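PDB 7CHU: putative pectin lyase from Geobacillus virus E2, which forms the trimeric tailspike of a deep-sea thermophilic bacteriophage and probably binds or cleaves a polysaccharide of the host surface. Local coordinates for residues 403-408 against 412-417; 465-470 against 474-479; 505-508 against 512-515. All coordinates share one frame; numbering follows the deposited sequence.

Contact 1 of 3, residues 403-408 against 412-417; sequences YILDQG and ALFQNV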
ATOM      1  N   TYR A 403      -5.088 -17.492 -25.411  1.00 14.36           N
ATOM      2  CA  TYR A 403      -4.897 -18.057 -24.076  1.00 17.19           C
ATOM      3  C   TYR A 403      -3.586 -18.813 -23.955  1.00 16.47           C
ATOM      4  O   TYR A 403      -3.218 -19.592 -24.838  1.00 17.82           O
ATOM      5  CB  TYR A 403      -6.031 -19.026 -23.686  1.00 18.42           C
ATOM      6  CG  TYR A 403      -7.420 -18.493 -23.891  1.00 19.79           C
ATOM      7  CD1 TYR A 403      -7.867 -17.370 -23.208  1.00 22.45           C
ATOM      8  CD2 TYR A 403      -8.290 -19.118 -24.761  1.00 18.17           C
ATOM      9  CE1 TYR A 403      -9.144 -16.885 -23.396  1.00 21.34           C
ATOM     10  CE2 TYR A 403      -9.551 -18.641 -24.960  1.00 19.33           C
ATOM     11  CZ  TYR A 403      -9.987 -17.536 -24.265  1.00 20.91           C
ATOM     12  OH  TYR A 403     -11.269 -17.072 -24.471  1.00 19.10           O
ATOM     13  N   ILE A 404      -2.897 -18.596 -22.838  1.00 16.77           N
ATOM     14  CA  ILE A 404      -1.855 -19.497 -22.348  1.00 17.02           C
ATOM     15  C   ILE A 404      -2.461 -20.232 -21.165  1.00 16.91           C
ATOM     16  O   ILE A 404      -2.899 -19.602 -20.193  1.00 18.02           O
ATOM     17  CB  ILE A 404      -0.579 -18.741 -21.938  1.00 15.69           C
ATOM     18  CG1 ILE A 404      -0.005 -17.985 -23.145  1.00 19.87           C
ATOM     19  CG2 ILE A 404       0.455 -19.707 -21.364  1.00 20.03           C
ATOM     20  CD1 ILE A 404       1.222 -17.218 -22.842  1.00 25.67           C
ATOM     21  N   LEU A 405      -2.482 -21.552 -21.224  1.00 16.73           N
ATOM     22  CA  LEU A 405      -3.261 -22.290 -20.249  1.00 14.29           C
ATOM     23  C   LEU A 405      -2.623 -23.635 -19.932  1.00 16.41           C
ATOM     24  O   LEU A 405      -1.696 -24.110 -20.605  1.00 14.06           O
ATOM     25  CB  LEU A 405      -4.703 -22.477 -20.743  1.00 16.45           C
ATOM     26  CG  LEU A 405      -4.873 -23.517 -21.865  1.00 18.63           C
ATOM     27  CD1 LEU A 405      -6.247 -24.176 -21.746  1.00 16.62           C
ATOM     28  CD2 LEU A 405      -4.643 -22.880 -23.239  1.00 15.84           C
ATOM     29  N   ASP A 406      -3.107 -24.202 -18.840  1.00 16.46           N
ATOM     30  CA  ASP A 406      -2.840 -25.579 -18.450  1.00 17.34           C
ATOM     31  C   ASP A 406      -3.862 -26.456 -19.171  1.00 17.37           C
ATOM     32  O   ASP A 406      -5.064 -26.344 -18.916  1.00 19.63           O
ATOM     33  CB  ASP A 406      -2.967 -25.705 -16.932  1.00 18.25           C
ATOM     34  CG  ASP A 406      -2.738 -27.125 -16.424  1.00 24.24           C
ATOM     35  OD1 ASP A 406      -2.538 -28.063 -17.237  1.00 22.22           O
ATOM     36  OD2 ASP A 406      -2.758 -27.295 -15.189  1.00 23.27           O
ATOM     37  N   GLN A 407      -3.397 -27.318 -20.065  1.00 16.42           N
ATOM     38  CA  GLN A 407      -4.293 -28.207 -20.809  1.00 19.05           C
ATOM     39  C   GLN A 407      -4.007 -29.632 -20.343  1.00 19.58           C
ATOM     40  O   GLN A 407      -3.162 -30.327 -20.903  1.00 18.26           O
ATOM     41  CB  GLN A 407      -4.124 -28.049 -22.320  1.00 17.62           C
ATOM     42  CG  GLN A 407      -5.372 -28.479 -23.138  1.00 18.27           C
ATOM     43  CD  GLN A 407      -5.680 -29.957 -23.017  1.00 22.85           C
ATOM     44  OE1 GLN A 407      -5.163 -30.771 -23.781  1.00 24.48           O
ATOM     45  NE2 GLN A 407      -6.469 -30.318 -22.025  1.00 23.47           N
ATOM     46  N   GLY A 408      -4.729 -30.054 -19.310  1.00 20.31           N
ATOM     47  CA  GLY A 408      -4.521 -31.358 -18.713  1.00 24.62           C
ATOM     48  C   GLY A 408      -3.081 -31.656 -18.361  1.00 20.91           C
ATOM     49  O   GLY A 408      -2.600 -32.761 -18.620  1.00 23.50           O
ATOM     50  N   ALA A 412      -0.009 -24.965 -22.889  1.00 16.03           N
ATOM     51  CA  ALA A 412      -0.801 -24.822 -24.103  1.00 15.66           C
ATOM     52  C   ALA A 412      -0.971 -23.363 -24.511  1.00 18.38           C
ATOM     53  O   ALA A 412      -1.145 -22.476 -23.664  1.00 20.09           O
ATOM     54  CB  ALA A 412      -2.163 -25.481 -23.931  1.00 16.79           C
ATOM     55  N   LEU A 413      -0.932 -23.140 -25.823  1.00 13.54           N
ATOM     56  CA  LEU A 413      -1.055 -21.832 -26.463  1.00 15.14           C
ATOM     57  C   LEU A 413      -2.229 -21.971 -27.422  1.00 17.25           C
ATOM     58  O   LEU A 413      -2.074 -22.549 -28.501  1.00 16.98           O
ATOM     59  CB  LEU A 413       0.228 -21.442 -27.195  1.00 17.80           C
ATOM     60  CG  LEU A 413       1.545 -21.327 -26.391  1.00 21.76           C
ATOM     61  CD1 LEU A 413       1.305 -20.569 -25.097  1.00 27.42           C
ATOM     62  CD2 LEU A 413       2.193 -22.661 -26.127  1.00 23.07           C
ATOM     63  N   PHE A 414      -3.402 -21.477 -27.016  1.00 12.20           N
ATOM     64  CA  PHE A 414      -4.646 -21.769 -27.714  1.00 16.42           C
ATOM     65  C   PHE A 414      -5.281 -20.483 -28.228  1.00 19.09           C
ATOM     66  O   PHE A 414      -5.242 -19.441 -27.562  1.00 15.13           O
ATOM     67  CB  PHE A 414      -5.664 -22.470 -26.793  1.00 14.99           C
ATOM     68  CG  PHE A 414      -5.503 -23.967 -26.680  1.00 13.90           C
ATOM     69  CD1 PHE A 414      -4.442 -24.642 -27.276  1.00 13.01           C
ATOM     70  CD2 PHE A 414      -6.429 -24.694 -25.939  1.00 13.01           C
ATOM     71  CE1 PHE A 414      -4.335 -26.034 -27.163  1.00 15.35           C
ATOM     72  CE2 PHE A 414      -6.332 -26.086 -25.804  1.00 15.79           C
ATOM     73  CZ  PHE A 414      -5.282 -26.758 -26.420  1.00 14.95           C
ATOM     74  N   GLN A 415      -5.914 -20.584 -29.395  1.00 15.45           N
ATOM     75  CA  GLN A 415      -6.654 -19.487 -30.000  1.00 17.55           C
ATOM     76  C   GLN A 415      -8.102 -19.928 -30.197  1.00 19.67           C
ATOM     77  O   GLN A 415      -8.369 -20.885 -30.936  1.00 17.53           O
ATOM     78  CB  GLN A 415      -6.001 -19.075 -31.322  1.00 16.60           C
ATOM     79  CG  GLN A 415      -6.679 -17.897 -31.995  1.00 20.66           C
ATOM     80  CD  GLN A 415      -6.639 -16.626 -31.125  1.00 21.86           C
ATOM     81  OE1 GLN A 415      -5.648 -16.359 -30.446  1.00 19.39           O
ATOM     82  NE2 GLN A 415      -7.726 -15.848 -31.151  1.00 21.37           N
ATOM     83  N   ASN A 416      -9.027 -19.261 -29.505  1.00 17.64           N
ATOM     84  CA  ASN A 416     -10.468 -19.503 -29.623  1.00 19.73           C
ATOM     85  C   ASN A 416     -10.875 -20.865 -29.069  1.00 19.83           C
ATOM     86  O   ASN A 416     -11.819 -21.487 -29.564  1.00 17.66           O
ATOM     87  CB  ASN A 416     -10.974 -19.359 -31.066  1.00 19.10           C
ATOM     88  CG  ASN A 416     -12.502 -19.248 -31.142  1.00 22.23           C
ATOM     89  OD1 ASN A 416     -13.146 -18.717 -30.225  1.00 22.79           O
ATOM     90  ND2 ASN A 416     -13.089 -19.783 -32.220  1.00 22.56           N
ATOM     91  N   VAL A 417     -10.172 -21.342 -28.048  1.00 18.56           N
ATOM     92  CA  VAL A 417     -10.562 -22.570 -27.362  1.00 19.04           C
ATOM     93  C   VAL A 417      -9.802 -22.616 -26.053  1.00 14.52           C
ATOM     94  O   VAL A 417      -8.655 -22.171 -25.976  1.00 18.43           O
ATOM     95  CB  VAL A 417     -10.279 -23.827 -28.221  1.00 16.05           C
ATOM     96  CG1 VAL A 417      -8.763 -23.938 -28.518  1.00 18.71           C
ATOM     97  CG2 VAL A 417     -10.772 -25.096 -27.507  1.00 16.22           C
TER

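Contact 2 of 3, residues 465-470 against 474-479; sequences TLLNVT and IKPKVP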
ATOM      1  N   THR A 465      -6.204 -33.820 -33.213  1.00 19.01           N
ATOM      2  CA  THR A 465      -4.754 -33.730 -33.233  1.00 19.25           C
ATOM      3  C   THR A 465      -4.288 -33.736 -34.683  1.00 22.46           C
ATOM      4  O   THR A 465      -4.623 -34.649 -35.446  1.00 21.25           O
ATOM      5  CB  THR A 465      -4.122 -34.888 -32.452  1.00 24.83           C
ATOM      6  OG1 THR A 465      -4.510 -34.822 -31.074  1.00 24.90           O
ATOM      7  CG2 THR A 465      -2.600 -34.818 -32.528  1.00 17.39           C
ATOM      8  N   LEU A 466      -3.518 -32.723 -35.066  1.00 16.23           N
ATOM      9  CA  LEU A 466      -3.056 -32.605 -36.444  1.00 16.89           C
ATOM     10  C   LEU A 466      -1.635 -33.093 -36.652  1.00 19.76           C
ATOM     11  O   LEU A 466      -1.291 -33.516 -37.762  1.00 18.22           O
ATOM     12  CB  LEU A 466      -3.151 -31.142 -36.901  1.00 15.28           C
ATOM     13  CG  LEU A 466      -4.539 -30.555 -36.649  1.00 19.39           C
ATOM     14  CD1 LEU A 466      -4.567 -29.020 -36.830  1.00 19.24           C
ATOM     15  CD2 LEU A 466      -5.519 -31.222 -37.573  1.00 18.03           C
ATOM     16  N   LEU A 467      -0.807 -33.041 -35.614  1.00 15.46           N
ATOM     17  CA  LEU A 467       0.622 -33.252 -35.757  1.00 17.49           C
ATOM     18  C   LEU A 467       1.194 -33.437 -34.358  1.00 18.57           C
ATOM     19  O   LEU A 467       0.810 -32.711 -33.440  1.00 16.32           O
ATOM     20  CB  LEU A 467       1.282 -32.053 -36.465  1.00 17.57           C
ATOM     21  CG  LEU A 467       2.816 -32.021 -36.513  1.00 19.26           C
ATOM     22  CD1 LEU A 467       3.287 -33.142 -37.435  1.00 19.47           C
ATOM     23  CD2 LEU A 467       3.371 -30.664 -36.981  1.00 17.06           C
ATOM     24  N   ASN A 468       2.069 -34.427 -34.192  1.00 17.73           N
ATOM     25  CA  ASN A 468       2.846 -34.599 -32.973  1.00 17.51           C
ATOM     26  C   ASN A 468       4.322 -34.549 -33.335  1.00 18.16           C
ATOM     27  O   ASN A 468       4.746 -35.158 -34.320  1.00 20.39           O
ATOM     28  CB  ASN A 468       2.540 -35.928 -32.273  1.00 20.91           C
ATOM     29  CG  ASN A 468       1.136 -35.995 -31.737  1.00 24.34           C
ATOM     30  OD1 ASN A 468       0.228 -36.464 -32.427  1.00 24.33           O
ATOM     31  ND2 ASN A 468       0.944 -35.556 -30.491  1.00 17.36           N
ATOM     32  N   VAL A 469       5.102 -33.829 -32.553  1.00 18.55           N
ATOM     33  CA  VAL A 469       6.546 -33.830 -32.697  1.00 15.90           C
ATOM     34  C   VAL A 469       7.075 -34.518 -31.453  1.00 18.03           C
ATOM     35  O   VAL A 469       6.898 -34.008 -30.341  1.00 15.40           O
ATOM     36  CB  VAL A 469       7.105 -32.410 -32.850  1.00 15.76           C
ATOM     37  CG1 VAL A 469       8.633 -32.418 -32.812  1.00 13.08           C
ATOM     38  CG2 VAL A 469       6.588 -31.794 -34.157  1.00 16.02           C
ATOM     39  N   THR A 470       7.652 -35.704 -31.613  1.00 15.48           N
ATOM     40  CA  THR A 470       8.147 -36.446 -30.453  1.00 17.27           C
ATOM     41  C   THR A 470       9.610 -36.847 -30.646  1.00 14.72           C
ATOM     42  O   THR A 470      10.239 -36.551 -31.659  1.00 15.34           O
ATOM     43  CB  THR A 470       7.280 -37.683 -30.163  1.00 19.77           C
ATOM     44  OG1 THR A 470       7.618 -38.759 -31.058  1.00 17.77           O
ATOM     45  CG2 THR A 470       5.803 -37.354 -30.283  1.00 21.81           C
ATOM     46  N   ILE A 474       8.381 -37.102 -36.392  1.00 15.60           N
ATOM     47  CA  ILE A 474       7.444 -36.037 -36.747  1.00 18.43           C
ATOM     48  C   ILE A 474       6.223 -36.729 -37.321  1.00 18.12           C
ATOM     49  O   ILE A 474       6.329 -37.413 -38.350  1.00 16.99           O
ATOM     50  CB  ILE A 474       8.041 -35.069 -37.784  1.00 18.48           C
ATOM     51  CG1 ILE A 474       9.463 -34.612 -37.425  1.00 19.13           C
ATOM     52  CG2 ILE A 474       7.043 -33.939 -38.125  1.00 18.94           C
ATOM     53  CD1 ILE A 474       9.617 -33.960 -36.088  1.00 17.47           C
ATOM     54  N   LYS A 475       5.070 -36.569 -36.665  1.00 14.45           N
ATOM     55  CA  LYS A 475       3.924 -37.465 -36.852  1.00 19.64           C
ATOM     56  C   LYS A 475       2.692 -36.733 -37.362  1.00 20.32           C
ATOM     57  O   LYS A 475       1.808 -36.360 -36.575  1.00 20.74           O
ATOM     58  CB  LYS A 475       3.605 -38.206 -35.553  1.00 21.81           C
ATOM     59  CG  LYS A 475       4.779 -39.031 -35.032  1.00 18.25           C
ATOM     60  CD  LYS A 475       4.428 -39.782 -33.734  1.00 20.66           C
ATOM     61  CE  LYS A 475       5.634 -40.570 -33.233  1.00 27.36           C
ATOM     62  NZ  LYS A 475       5.351 -41.412 -32.007  1.00 28.82           N
ATOM     63  N   PRO A 476       2.570 -36.540 -38.677  1.00 19.12           N
ATOM     64  CA  PRO A 476       1.402 -35.835 -39.214  1.00 20.02           C
ATOM     65  C   PRO A 476       0.187 -36.749 -39.270  1.00 23.75           C
ATOM     66  O   PRO A 476       0.262 -37.881 -39.765  1.00 20.18           O
ATOM     67  CB  PRO A 476       1.856 -35.425 -40.620  1.00 20.71           C
ATOM     68  CG  PRO A 476       2.817 -36.502 -41.024  1.00 20.79           C
ATOM     69  CD  PRO A 476       3.522 -36.923 -39.744  1.00 21.58           C
ATOM     70  N   LYS A 477      -0.936 -36.254 -38.753  1.00 19.73           N
ATOM     71  CA  LYS A 477      -2.210 -36.964 -38.813  1.00 19.89           C
ATOM     72  C   LYS A 477      -3.021 -36.582 -40.035  1.00 22.23           C
ATOM     73  O   LYS A 477      -4.090 -37.155 -40.263  1.00 25.42           O
ATOM     74  CB  LYS A 477      -3.040 -36.692 -37.551  1.00 22.60           C
ATOM     75  CG  LYS A 477      -2.294 -36.976 -36.238  1.00 28.16           C
ATOM     76  CD  LYS A 477      -1.809 -38.416 -36.215  1.00 29.28           C
ATOM     77  CE  LYS A 477      -1.156 -38.825 -34.884  1.00 34.84           C
ATOM     78  NZ  LYS A 477       0.184 -38.194 -34.657  1.00 31.38           N
ATOM     79  N   VAL A 478      -2.547 -35.608 -40.798  1.00 18.99           N
ATOM     80  CA  VAL A 478      -3.150 -35.198 -42.062  1.00 16.25           C
ATOM     81  C   VAL A 478      -2.028 -35.146 -43.088  1.00 20.64           C
ATOM     82  O   VAL A 478      -0.843 -35.202 -42.724  1.00 20.16           O
ATOM     83  CB  VAL A 478      -3.886 -33.846 -41.927  1.00 22.91           C
ATOM     84  CG1 VAL A 478      -5.086 -34.011 -41.010  1.00 22.00           C
ATOM     85  CG2 VAL A 478      -2.929 -32.779 -41.384  1.00 21.27           C
ATOM     86  N   PRO A 479      -2.354 -35.091 -44.376  1.00 21.44           N
ATOM     87  CA  PRO A 479      -1.302 -35.191 -45.395  1.00 23.07           C
ATOM     88  C   PRO A 479      -0.306 -34.040 -45.336  1.00 17.76           C
ATOM     89  O   PRO A 479      -0.583 -32.961 -44.811  1.00 20.43           O
ATOM     90  CB  PRO A 479      -2.087 -35.156 -46.713  1.00 18.08           C
ATOM     91  CG  PRO A 479      -3.465 -35.592 -46.349  1.00 21.53           C
ATOM     92  CD  PRO A 479      -3.693 -35.031 -44.985  1.00 19.92           C
TER
HETATM   93  O   HOH W   1       6.559 -41.025 -29.583  1.00 27.53           O

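Contact 3 of 3, residues 505-508 against 512-515; sequences KFKD and TVKI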
ATOM      1  N   LYS A 505       9.831 -34.219 -56.396  1.00 17.97           N
ATOM      2  CA  LYS A 505      11.239 -34.481 -56.661  1.00 18.29           C
ATOM      3  C   LYS A 505      11.984 -34.538 -55.339  1.00 18.58           C
ATOM      4  O   LYS A 505      11.467 -34.144 -54.290  1.00 16.63           O
ATOM      5  CB  LYS A 505      11.872 -33.413 -57.575  1.00 17.51           C
ATOM      6  CG  LYS A 505      11.188 -33.266 -58.927  1.00 19.05           C
ATOM      7  CD  LYS A 505      12.002 -32.418 -59.892  1.00 20.55           C
ATOM      8  CE  LYS A 505      11.236 -32.238 -61.212  1.00 20.53           C
ATOM      9  NZ  LYS A 505      11.960 -31.350 -62.157  1.00 19.78           N
ATOM     10  N   PHE A 506      13.201 -35.069 -55.407  1.00 15.03           N
ATOM     11  CA  PHE A 506      14.088 -35.157 -54.255  1.00 19.30           C
ATOM     12  C   PHE A 506      15.482 -34.727 -54.692  1.00 18.98           C
ATOM     13  O   PHE A 506      16.039 -35.296 -55.640  1.00 18.19           O
ATOM     14  CB  PHE A 506      14.101 -36.587 -53.702  1.00 16.64           C
ATOM     15  CG  PHE A 506      14.933 -36.763 -52.451  1.00 17.90           C
ATOM     16  CD1 PHE A 506      14.526 -36.192 -51.257  1.00 14.86           C
ATOM     17  CD2 PHE A 506      16.079 -37.552 -52.459  1.00 17.65           C
ATOM     18  CE1 PHE A 506      15.270 -36.372 -50.095  1.00 18.37           C
ATOM     19  CE2 PHE A 506      16.835 -37.730 -51.302  1.00 17.92           C
ATOM     20  CZ  PHE A 506      16.419 -37.138 -50.115  1.00 16.46           C
ATOM     21  N   LYS A 507      16.051 -33.720 -54.027  1.00 17.72           N
ATOM     22  CA  LYS A 507      17.471 -33.433 -54.208  1.00 17.04           C
ATOM     23  C   LYS A 507      18.237 -34.248 -53.180  1.00 19.35           C
ATOM     24  O   LYS A 507      18.118 -34.007 -51.972  1.00 15.31           O
ATOM     25  CB  LYS A 507      17.782 -31.946 -54.064  1.00 20.28           C
ATOM     26  CG  LYS A 507      19.271 -31.637 -54.106  1.00 20.33           C
ATOM     27  CD  LYS A 507      19.558 -30.114 -53.954  1.00 22.14           C
ATOM     28  CE  LYS A 507      19.343 -29.383 -55.274  1.00 23.87           C
ATOM     29  NZ  LYS A 507      19.622 -27.912 -55.193  1.00 20.98           N
ATOM     30  N   ASP A 508      19.045 -35.200 -53.646  1.00 17.68           N
ATOM     31  CA  ASP A 508      19.587 -36.170 -52.703  1.00 18.30           C
ATOM     32  C   ASP A 508      20.896 -35.659 -52.097  1.00 17.16           C
ATOM     33  O   ASP A 508      21.315 -34.513 -52.287  1.00 17.91           O
ATOM     34  CB  ASP A 508      19.712 -37.561 -53.344  1.00 18.94           C
ATOM     35  CG  ASP A 508      20.717 -37.622 -54.501  1.00 22.48           C
ATOM     36  OD1 ASP A 508      21.530 -36.678 -54.653  1.00 19.61           O
ATOM     37  OD2 ASP A 508      20.689 -38.639 -55.255  1.00 23.79           O
ATOM     38  N   THR A 512      22.055 -33.707 -56.372  1.00 17.40           N
ATOM     39  CA  THR A 512      21.409 -33.938 -57.658  1.00 20.41           C
ATOM     40  C   THR A 512      19.891 -34.022 -57.479  1.00 18.44           C
ATOM     41  O   THR A 512      19.398 -34.751 -56.611  1.00 17.00           O
ATOM     42  CB  THR A 512      21.971 -35.226 -58.270  1.00 20.80           C
ATOM     43  OG1 THR A 512      23.397 -35.114 -58.353  1.00 18.53           O
ATOM     44  CG2 THR A 512      21.404 -35.494 -59.663  1.00 22.04           C
ATOM     45  N   VAL A 513      19.153 -33.262 -58.281  1.00 16.57           N
ATOM     46  CA  VAL A 513      17.691 -33.304 -58.228  1.00 17.14           C
ATOM     47  C   VAL A 513      17.201 -34.508 -59.015  1.00 19.57           C
ATOM     48  O   VAL A 513      17.518 -34.653 -60.199  1.00 18.71           O
ATOM     49  CB  VAL A 513      17.073 -32.018 -58.780  1.00 19.74           C
ATOM     50  CG1 VAL A 513      15.517 -32.132 -58.799  1.00 17.79           C
ATOM     51  CG2 VAL A 513      17.519 -30.842 -57.951  1.00 18.66           C
ATOM     52  N   LYS A 514      16.440 -35.377 -58.359  1.00 18.84           N
ATOM     53  CA  LYS A 514      15.893 -36.563 -59.001  1.00 21.09           C
ATOM     54  C   LYS A 514      14.373 -36.567 -58.890  1.00 20.98           C
ATOM     55  O   LYS A 514      13.805 -36.000 -57.954  1.00 17.26           O
ATOM     56  CB  LYS A 514      16.472 -37.829 -58.380  1.00 22.39           C
ATOM     57  CG  LYS A 514      17.984 -37.761 -58.272  1.00 25.66           C
ATOM     58  CD  LYS A 514      18.563 -39.062 -57.858  1.00 30.63           C
ATOM     59  CE  LYS A 514      18.681 -39.989 -59.032  1.00 37.02           C
ATOM     60  NZ  LYS A 514      19.694 -39.463 -59.986  1.00 44.36           N
ATOM     61  N   ILE A 515      13.724 -37.219 -59.856  1.00 20.62           N
ATOM     62  CA  ILE A 515      12.273 -37.370 -59.845  1.00 21.51           C
ATOM     63  C   ILE A 515      11.915 -38.548 -58.949  1.00 20.26           C
ATOM     64  O   ILE A 515      12.560 -39.596 -59.008  1.00 22.38           O
ATOM     65  CB  ILE A 515      11.733 -37.558 -61.275  1.00 22.06           C
ATOM     66  CG1 ILE A 515      11.774 -36.210 -62.010  1.00 22.39           C
ATOM     67  CG2 ILE A 515      10.300 -38.139 -61.244  1.00 20.59           C
ATOM     68  CD1 ILE A 515      11.428 -36.270 -63.476  1.00 26.83           C
TER

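Contact 1 of 3, residues 403-408 against 412-417
Ala-412 O takes a hydrogen bond of 2.9 Å from Leu-405 N, the donor tilted 21° from the carbonyl plane. The same oxygen also lies against Leu-405 CD2 and accepts a CA-H...O contact from Ile-404 CA. Ala-412 N returns a bond to Leu-405 O. Tyr-403 and Phe-414 form the second hydrogen-bonded pair, joined by two straight backbone bonds.

On the face carrying Ile-404 and Leu-413, the two side chains run side by side and point the same way. Leu-413 CD1 presses on Ile-404 CG1 at 3.5 Å, tighter than usual for two carbons. Ile-404 of the other two subunits packs here too, so this face lies inside the trimer.

The other face holds Tyr-403, Leu-405, Ala-412 and Phe-414. Leu-405 CG sits between its backbone N and carbonyl carbon (chi1 74°), which brings CD2 within 3.7 Å of both Ala-412 CB and Phe-414 CG. Ala-412 CB lies over one face of the Phe-414 ring, toward the rim. Gln-407 CG reaches Phe-414 CZ at 3.7 Å. At the far end Val-417 O comes to the edge of the Tyr-403 ring, 3.3 Å from CD2. Arg-395 makes a cation-pi contact with that ring.

The short segments 403-407 and 412-415 run at 130° to each other, in a strongly twisted antiparallel beta hairpin at the trimer interface.

Contact 2 of 3, residues 465-470 against 474-479
Lys-477 NZ donates a hydrogen bond of 2.8 Å to Asn-468 OD1 across a beta hairpin. Its short segments 465-469 and 474-476 run almost exactly antiparallel (171°). The ammonium group comes in close to the amide plane, tilted 15° from it. The lysine chain bends at chi2 (-57°) and again at chi4, which folds NZ back over the strand. Its CB and CG pass close to Thr-465 O.

Backbone bonds hold the strands beneath. Lys-475 N binds Asn-468 O at 2.8 Å, and Lys-477 N binds Leu-466 O. On the face of Leu-467, Val-469, Ile-474 and Pro-476, Ile-474 CD1 packs on Val-469 CG1 at 3.8 Å, and Leu-467 CD1 touches Ile-474 CG2.

The next shell positions Asn-468 and Lys-475. Asp-444 O takes Asn-468 ND2, which sets the turn of the amide. Lys-475 runs out extended to a salt bridge with Asp-472, and a water links its NZ to Thr-470 OG1. Leu-466 and Leu-467 both pair with Phe-448, a classic beta bulge. Ile-474 packs on Val-478 of the third subunit, and Pro-476 on Ile-474 of the second.

Lys-475 O accepts two bonds from opposite faces of its plane, from Asn-468 N at 3.1 Å and from Lys-477 NZ at 3.1 Å.

Contact 3 of 3, residues 505-508 against 512-515
Lys-505 crosses Val-513 obliquely on the face that these two share with Lys-507 and Ile-515. Lys-505 CB lies 3.3 Å from Lys-514 O and also approaches Val-513 CG1. CG stays near the same carbonyl oxygen. Lys-505 CD then meets Val-513 CG1 at 3.7 Å, and Lys-505 CE reaches Ile-515 CG1 at 4.1 Å. The chain is extended beyond CG, and this carries NZ past the apolar side chains to salt bridges with Asp-498 and Asp-501.

Lys-507 flanks Val-513 as well. Lys-507 CE touches Val-513 CG2 at 3.6 Å, after a bend at chi3 (-80°). Its NZ continues to Thr-490 O.

These residues belong to a beta hairpin, strands 503-507 and 513-515, in the three-stranded antiparallel sheet that this chain forms near its C-terminus. Strand 494-498 is the third, and its Phe-496 packs on Lys-505 and Val-513. Ile-515 makes backbone hydrogen bonds to the second subunit. In the hydrogen-bonded pair, Lys-514 N gives Phe-506 O a bond of 2.7 Å, and Phe-506 N binds Lys-514 O in return. The Phe-506 ring leads away from the hairpin partner and packs on Leu-495 and on Leu-518 of the second subunit.

At the turn end Asp-508 N binds Thr-512 O at 3.0 Å. Its OD1 takes a weak bond from Thr-512 N and hydrogen-bonds with Thr-510 OG1. Asp-508 OD2 rests 3.4 Å from Lys-514 CD. The opposite charges of Asp-508 OD2 and Lys-514 NZ, 4.9 Å apart, are not in contact. That NZ makes a weak, long ion pair with the C-terminal Thr-519 of the second subunit.

How the contacts relate
The three contacts are beta hairpins, met in order along the C-terminal part of the chain and lying on the same side of its centre. Contact 1 and contact 2 have centres 19 Å apart. Their nearest atoms are about 8 Å apart, so they do not touch, but strands 433-438 and 446-451 connect them through antiparallel pairing. Contact 3 belongs to a separate sheet, three-stranded within this chain. Its centre is 25 Å from that of contact 2 and 40 Å from that of contact 1. All three touch the second subunit, and contacts 1 and 2 also pack on the third. They follow the long run of parallel strands earlier in the chain.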